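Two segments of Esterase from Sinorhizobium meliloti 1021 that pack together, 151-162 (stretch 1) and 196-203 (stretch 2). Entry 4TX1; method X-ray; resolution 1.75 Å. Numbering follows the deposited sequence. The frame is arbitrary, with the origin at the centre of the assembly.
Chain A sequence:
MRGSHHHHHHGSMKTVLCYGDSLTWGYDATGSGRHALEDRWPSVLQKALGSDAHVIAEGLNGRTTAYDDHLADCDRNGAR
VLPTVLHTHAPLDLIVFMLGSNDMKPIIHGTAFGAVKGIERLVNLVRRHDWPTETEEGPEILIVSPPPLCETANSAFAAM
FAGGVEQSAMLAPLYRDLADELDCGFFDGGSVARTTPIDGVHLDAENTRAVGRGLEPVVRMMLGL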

ATOM      1  N   GLU A 151      -9.187 -33.792  11.562  1.00 21.27           N
ATOM      2  CA  GLU A 151      -7.890 -34.082  12.129  1.00 20.82           C
ATOM      3  C   GLU A 151      -6.992 -34.736  11.079  1.00 20.42           C
ATOM      4  O   GLU A 151      -7.457 -35.418  10.169  1.00 19.24           O
ATOM      5  CB  GLU A 151      -7.958 -34.984  13.373  1.00 26.50           C
ATOM      6  CG  GLU A 151      -8.895 -34.530  14.456  1.00 32.20           C
ATOM      7  CD  GLU A 151      -8.376 -33.378  15.297  1.00 39.25           C
ATOM      8  OE1 GLU A 151      -7.183 -32.999  15.143  1.00 43.04           O
ATOM      9  OE2 GLU A 151      -9.189 -32.854  16.149  1.00 41.74           O
ATOM     10  N   THR A 152      -5.715 -34.437  11.161  1.00 19.43           N
ATOM     11  CA  THR A 152      -4.749 -34.961  10.228  1.00 19.77           C
ATOM     12  C   THR A 152      -3.470 -35.322  10.889  1.00 20.66           C
ATOM     13  O   THR A 152      -3.045 -34.688  11.867  1.00 23.21           O
ATOM     14  CB  THR A 152      -4.513 -33.914   9.102  1.00 21.50           C
ATOM     15  OG1 THR A 152      -3.673 -34.449   8.082  1.00 20.34           O
ATOM     16  CG2 THR A 152      -3.879 -32.605   9.691  1.00 22.22           C
ATOM     17  N   ALA A 153      -2.820 -36.370  10.332  1.00 21.97           N
ATOM     18  CA  ALA A 153      -1.488 -36.777  10.771  1.00 22.15           C
ATOM     19  C   ALA A 153      -0.393 -35.889  10.200  1.00 25.32           C
ATOM     20  O   ALA A 153       0.764 -35.943  10.640  1.00 25.73           O
ATOM     21  CB  ALA A 153      -1.244 -38.259  10.347  1.00 25.57           C
ATOM     22  N   ASN A 154      -0.756 -35.038   9.229  1.00 22.30           N
ATOM     23  CA  ASN A 154       0.239 -34.194   8.518  1.00 24.34           C
ATOM     24  C   ASN A 154       0.612 -33.149   9.488  1.00 25.18           C
ATOM     25  O   ASN A 154      -0.216 -32.279   9.797  1.00 19.87           O
ATOM     26  CB  ASN A 154      -0.398 -33.611   7.296  1.00 23.36           C
ATOM     27  CG  ASN A 154       0.560 -32.828   6.426  1.00 26.13           C
ATOM     28  OD1 ASN A 154       0.589 -32.979   5.197  1.00 37.95           O
ATOM     29  ND2 ASN A 154       1.326 -32.025   7.021  1.00 21.35           N
ATOM     30  N   SER A 155       1.834 -33.240  10.002  1.00 21.49           N
ATOM     31  CA  SER A 155       2.193 -32.374  11.099  1.00 22.58           C
ATOM     32  C   SER A 155       2.302 -30.896  10.680  1.00 19.45           C
ATOM     33  O   SER A 155       1.947 -30.017  11.483  1.00 22.23           O
ATOM     34  CB  SER A 155       3.477 -32.838  11.801  1.00 30.05           C
ATOM     35  OG  SER A 155       4.544 -32.788  10.942  1.00 33.72           O
ATOM     36  N   ALA A 156       2.700 -30.642   9.452  1.00 20.68           N
ATOM     37  CA  ALA A 156       2.792 -29.263   8.986  1.00 19.75           C
ATOM     38  C   ALA A 156       1.398 -28.646   8.890  1.00 18.96           C
ATOM     39  O   ALA A 156       1.190 -27.509   9.352  1.00 17.85           O
ATOM     40  CB  ALA A 156       3.530 -29.171   7.657  1.00 21.31           C
ATOM     41  N   PHE A 157       0.431 -29.373   8.361  1.00 19.18           N
ATOM     42  CA  PHE A 157      -0.940 -28.844   8.270  1.00 18.73           C
ATOM     43  C   PHE A 157      -1.607 -28.736   9.654  1.00 18.49           C
ATOM     44  O   PHE A 157      -2.391 -27.830   9.944  1.00 16.84           O
ATOM     45  CB  PHE A 157      -1.793 -29.628   7.308  1.00 21.49           C
ATOM     46  CG  PHE A 157      -1.685 -29.214   5.866  1.00 19.26           C
ATOM     47  CD1 PHE A 157      -0.617 -29.639   5.104  1.00 21.52           C
ATOM     48  CD2 PHE A 157      -2.644 -28.382   5.275  1.00 19.49           C
ATOM     49  CE1 PHE A 157      -0.469 -29.282   3.772  1.00 20.47           C
ATOM     50  CE2 PHE A 157      -2.533 -28.007   3.936  1.00 20.45           C
ATOM     51  CZ  PHE A 157      -1.446 -28.450   3.193  1.00 21.39           C
ATOM     52  N   ALA A 158      -1.328 -29.694  10.546  1.00 18.16           N
ATOM     53  CA  ALA A 158      -1.844 -29.668  11.891  1.00 19.33           C
ATOM     54  C   ALA A 158      -1.376 -28.413  12.642  1.00 17.30           C
ATOM     55  O   ALA A 158      -2.137 -27.841  13.410  1.00 18.89           O
ATOM     56  CB  ALA A 158      -1.482 -30.944  12.637  1.00 20.31           C
ATOM     57  N   ALA A 159      -0.170 -27.992  12.342  1.00 16.64           N
ATOM     58  CA  ALA A 159       0.346 -26.762  12.940  1.00 16.66           C
ATOM     59  C   ALA A 159      -0.241 -25.567  12.330  1.00 16.19           C
ATOM     60  O   ALA A 159      -0.676 -24.639  13.016  1.00 16.35           O
ATOM     61  CB  ALA A 159       1.894 -26.698  12.855  1.00 16.57           C
ATOM     62  N   MET A 160      -0.248 -25.574  11.000  1.00 16.95           N
ATOM     63  CA  MET A 160      -0.752 -24.376  10.219  1.00 16.78           C
ATOM     64  C   MET A 160      -2.195 -24.055  10.615  1.00 16.93           C
ATOM     65  O   MET A 160      -2.566 -22.902  10.688  1.00 15.29           O
ATOM     66  CB  MET A 160      -0.670 -24.617   8.742  1.00 17.52           C
ATOM     67  CG  MET A 160      -1.292 -23.542   7.880  1.00 22.42           C
ATOM     68  SD  MET A 160      -0.289 -22.013   8.001  1.00 35.12           S
ATOM     69  CE  MET A 160       0.554 -22.220   6.468  1.00 25.32           C
ATOM     70  N   PHE A 161      -3.003 -25.082  10.882  1.00 16.71           N
ATOM     71  CA  PHE A 161      -4.413 -24.945  11.169  1.00 16.25           C
ATOM     72  C   PHE A 161      -4.733 -25.415  12.574  1.00 17.41           C
ATOM     73  O   PHE A 161      -5.905 -25.751  12.860  1.00 17.68           O
ATOM     74  CB  PHE A 161      -5.253 -25.749  10.141  1.00 15.95           C
ATOM     75  CG  PHE A 161      -5.172 -25.241   8.726  1.00 15.30           C
ATOM     76  CD1 PHE A 161      -6.090 -24.250   8.270  1.00 15.60           C
ATOM     77  CD2 PHE A 161      -4.213 -25.714   7.824  1.00 14.65           C
ATOM     78  CE1 PHE A 161      -6.064 -23.787   6.970  1.00 16.08           C
ATOM     79  CE2 PHE A 161      -4.213 -25.214   6.518  1.00 14.69           C
ATOM     80  CZ  PHE A 161      -5.142 -24.259   6.109  1.00 16.07           C
ATOM     81  N   ALA A 162      -3.778 -25.269  13.490  1.00 17.13           N
ATOM     82  CA  ALA A 162      -3.996 -25.670  14.882  1.00 18.20           C
ATOM     83  C   ALA A 162      -5.251 -25.014  15.478  1.00 20.03           C
ATOM     84  O   ALA A 162      -5.462 -23.784  15.414  1.00 19.88           O
ATOM     85  CB  ALA A 162      -2.732 -25.369  15.716  1.00 20.48           C
TER
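Stretch 2 196-203: TPIDGVHL

Stretch 1 runs as a loop from Glu151 to Asn154, which sits at the N-cap position of the short helix 155-160; Phe161 then leaves helical phi/psi. Stretch 2 has no regular helix or strand. It is a compact turn, tied by Gly200 N to Thr196 O at 2.8 Å and closed further along by Thr196 N to His202 O at 2.9 Å. Gly200 takes a positive phi of 88°, which by itself favours glycine, and an ideal CB there would lie a tight 3.3 Å from Thr152 CG2. The chains come nearest at Thr152 and Pro197, with CA atoms 5.0 Å apart. From there both progress in the same sense: Thr152 meets Pro197 to Gly200, Phe157 meets Asp199, Val201 and His202, and Phe161 meets Val201.

The polar end is organised by Thr152, whose chi1 is t. Its OG1 donates a hydrogen bond to Pro197 O at 2.8 Å and accepts one from Asn154 N at 3.2 Å, so a single hydroxyl links the turn to the residue just before the helix. A water bridges the same corner, accepting from Ala153 N at 2.9 Å and donating to Pro197 O at 2.6 Å.

The aromatic end rests on two rings. Asp199 CB stands 3.6 Å from the centroid of the Phe157 ring, almost on the ring normal, while the carboxylate is occupied within its own stretch: OD1 accepts from Val201 N at 3.1 Å and His202 N at 3.0 Å, and OD2 accepts from His202 ND1 at 2.5 Å. An acidic residue can thus offer its methylene to an aromatic face. Val201 bridges both rings, with CG1 3.8 Å from Phe157 CE2 and CG2 over one face of Phe161, 3.9 Å from CZ. His202 CE1 approaches Phe157 CE2 at 3.9 Å, rim to rim.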

ATOM      1  N   THR A 196     -10.496 -34.011   3.392  1.00 17.02           N
ATOM      2  CA  THR A 196      -9.648 -35.171   3.419  1.00 18.96           C
ATOM      3  C   THR A 196      -8.670 -35.175   4.583  1.00 18.38           C
ATOM      4  O   THR A 196      -7.977 -34.206   4.869  1.00 17.07           O
ATOM      5  CB  THR A 196      -8.920 -35.422   2.099  1.00 20.90           C
ATOM      6  OG1 THR A 196      -7.936 -36.465   2.321  1.00 18.99           O
ATOM      7  CG2 THR A 196      -8.175 -34.172   1.649  1.00 19.33           C
ATOM      8  N   PRO A 197      -8.548 -36.289   5.316  1.00 18.37           N
ATOM      9  CA  PRO A 197      -7.537 -36.352   6.343  1.00 17.99           C
ATOM     10  C   PRO A 197      -6.057 -36.399   5.910  1.00 16.16           C
ATOM     11  O   PRO A 197      -5.207 -36.331   6.762  1.00 18.84           O
ATOM     12  CB  PRO A 197      -7.896 -37.637   7.175  1.00 19.42           C
ATOM     13  CG  PRO A 197      -8.650 -38.396   6.205  1.00 20.29           C
ATOM     14  CD  PRO A 197      -9.413 -37.504   5.254  1.00 19.83           C
ATOM     15  N   ILE A 198      -5.792 -36.496   4.634  1.00 17.45           N
ATOM     16  CA  ILE A 198      -4.429 -36.374   4.051  1.00 17.08           C
ATOM     17  C   ILE A 198      -3.792 -35.036   4.574  1.00 15.89           C
ATOM     18  O   ILE A 198      -2.621 -34.964   4.916  1.00 16.89           O
ATOM     19  CB  ILE A 198      -4.494 -36.404   2.537  1.00 20.57           C
ATOM     20  CG1 ILE A 198      -4.918 -37.808   2.068  1.00 23.07           C
ATOM     21  CG2 ILE A 198      -3.151 -36.088   1.925  1.00 24.02           C
ATOM     22  CD1 ILE A 198      -5.225 -37.948   0.566  1.00 24.68           C
ATOM     23  N   ASP A 199      -4.645 -34.008   4.690  1.00 17.54           N
ATOM     24  CA  ASP A 199      -4.165 -32.713   5.219  1.00 16.50           C
ATOM     25  C   ASP A 199      -5.134 -31.905   6.051  1.00 17.51           C
ATOM     26  O   ASP A 199      -4.759 -30.828   6.559  1.00 15.32           O
ATOM     27  CB  ASP A 199      -3.566 -31.843   4.095  1.00 16.34           C
ATOM     28  CG  ASP A 199      -4.574 -31.319   3.089  1.00 16.01           C
ATOM     29  OD1 ASP A 199      -5.793 -31.201   3.380  1.00 15.76           O
ATOM     30  OD2 ASP A 199      -4.116 -30.977   1.920  1.00 18.77           O
ATOM     31  N   GLY A 200      -6.351 -32.393   6.202  1.00 17.12           N
ATOM     32  CA  GLY A 200      -7.330 -31.827   7.109  1.00 16.94           C
ATOM     33  C   GLY A 200      -8.211 -30.715   6.557  1.00 14.11           C
ATOM     34  O   GLY A 200      -9.221 -30.333   7.187  1.00 17.16           O
ATOM     35  N   VAL A 201      -7.836 -30.154   5.405  1.00 14.97           N
ATOM     36  CA  VAL A 201      -8.478 -28.926   4.919  1.00 16.31           C
ATOM     37  C   VAL A 201      -9.004 -28.986   3.493  1.00 14.84           C
ATOM     38  O   VAL A 201      -9.995 -28.352   3.196  1.00 15.79           O
ATOM     39  CB  VAL A 201      -7.478 -27.732   5.139  1.00 16.77           C
ATOM     40  CG1 VAL A 201      -6.276 -27.832   4.228  1.00 18.64           C
ATOM     41  CG2 VAL A 201      -8.186 -26.348   4.911  1.00 20.14           C
ATOM     42  N   HIS A 202      -8.351 -29.751   2.610  1.00 14.38           N
ATOM     43  CA  HIS A 202      -8.737 -29.828   1.232  1.00 14.48           C
ATOM     44  C   HIS A 202      -9.866 -30.826   0.959  1.00 15.06           C
ATOM     45  O   HIS A 202     -10.218 -31.621   1.847  1.00 14.82           O
ATOM     46  CB  HIS A 202      -7.507 -30.140   0.409  1.00 16.13           C
ATOM     47  CG  HIS A 202      -6.567 -28.953   0.348  1.00 15.91           C
ATOM     48  ND1 HIS A 202      -5.286 -28.975   0.862  1.00 17.35           N
ATOM     49  CD2 HIS A 202      -6.807 -27.690  -0.068  1.00 19.01           C
ATOM     50  CE1 HIS A 202      -4.752 -27.751   0.704  1.00 20.49           C
ATOM     51  NE2 HIS A 202      -5.650 -26.957   0.128  1.00 16.78           N
ATOM     52  N   LEU A 203     -10.386 -30.750  -0.233  1.00 14.29           N
ATOM     53  CA  LEU A 203     -11.422 -31.718  -0.742  1.00 15.35           C
ATOM     54  C   LEU A 203     -10.823 -32.569  -1.845  1.00 16.88           C
ATOM     55  O   LEU A 203     -10.221 -32.085  -2.822  1.00 16.30           O
ATOM     56  CB  LEU A 203     -12.624 -30.961  -1.273  1.00 16.63           C
ATOM     57  CG  LEU A 203     -13.338 -29.953  -0.356  1.00 16.82           C
ATOM     58  CD1 LEU A 203     -14.452 -29.216  -1.089  1.00 17.70           C
ATOM     59  CD2 LEU A 203     -13.831 -30.610   0.943  1.00 18.78           C
TER
HETATM   60  O   HOH W   1      -4.264 -38.090   8.468  1.00 27.09           O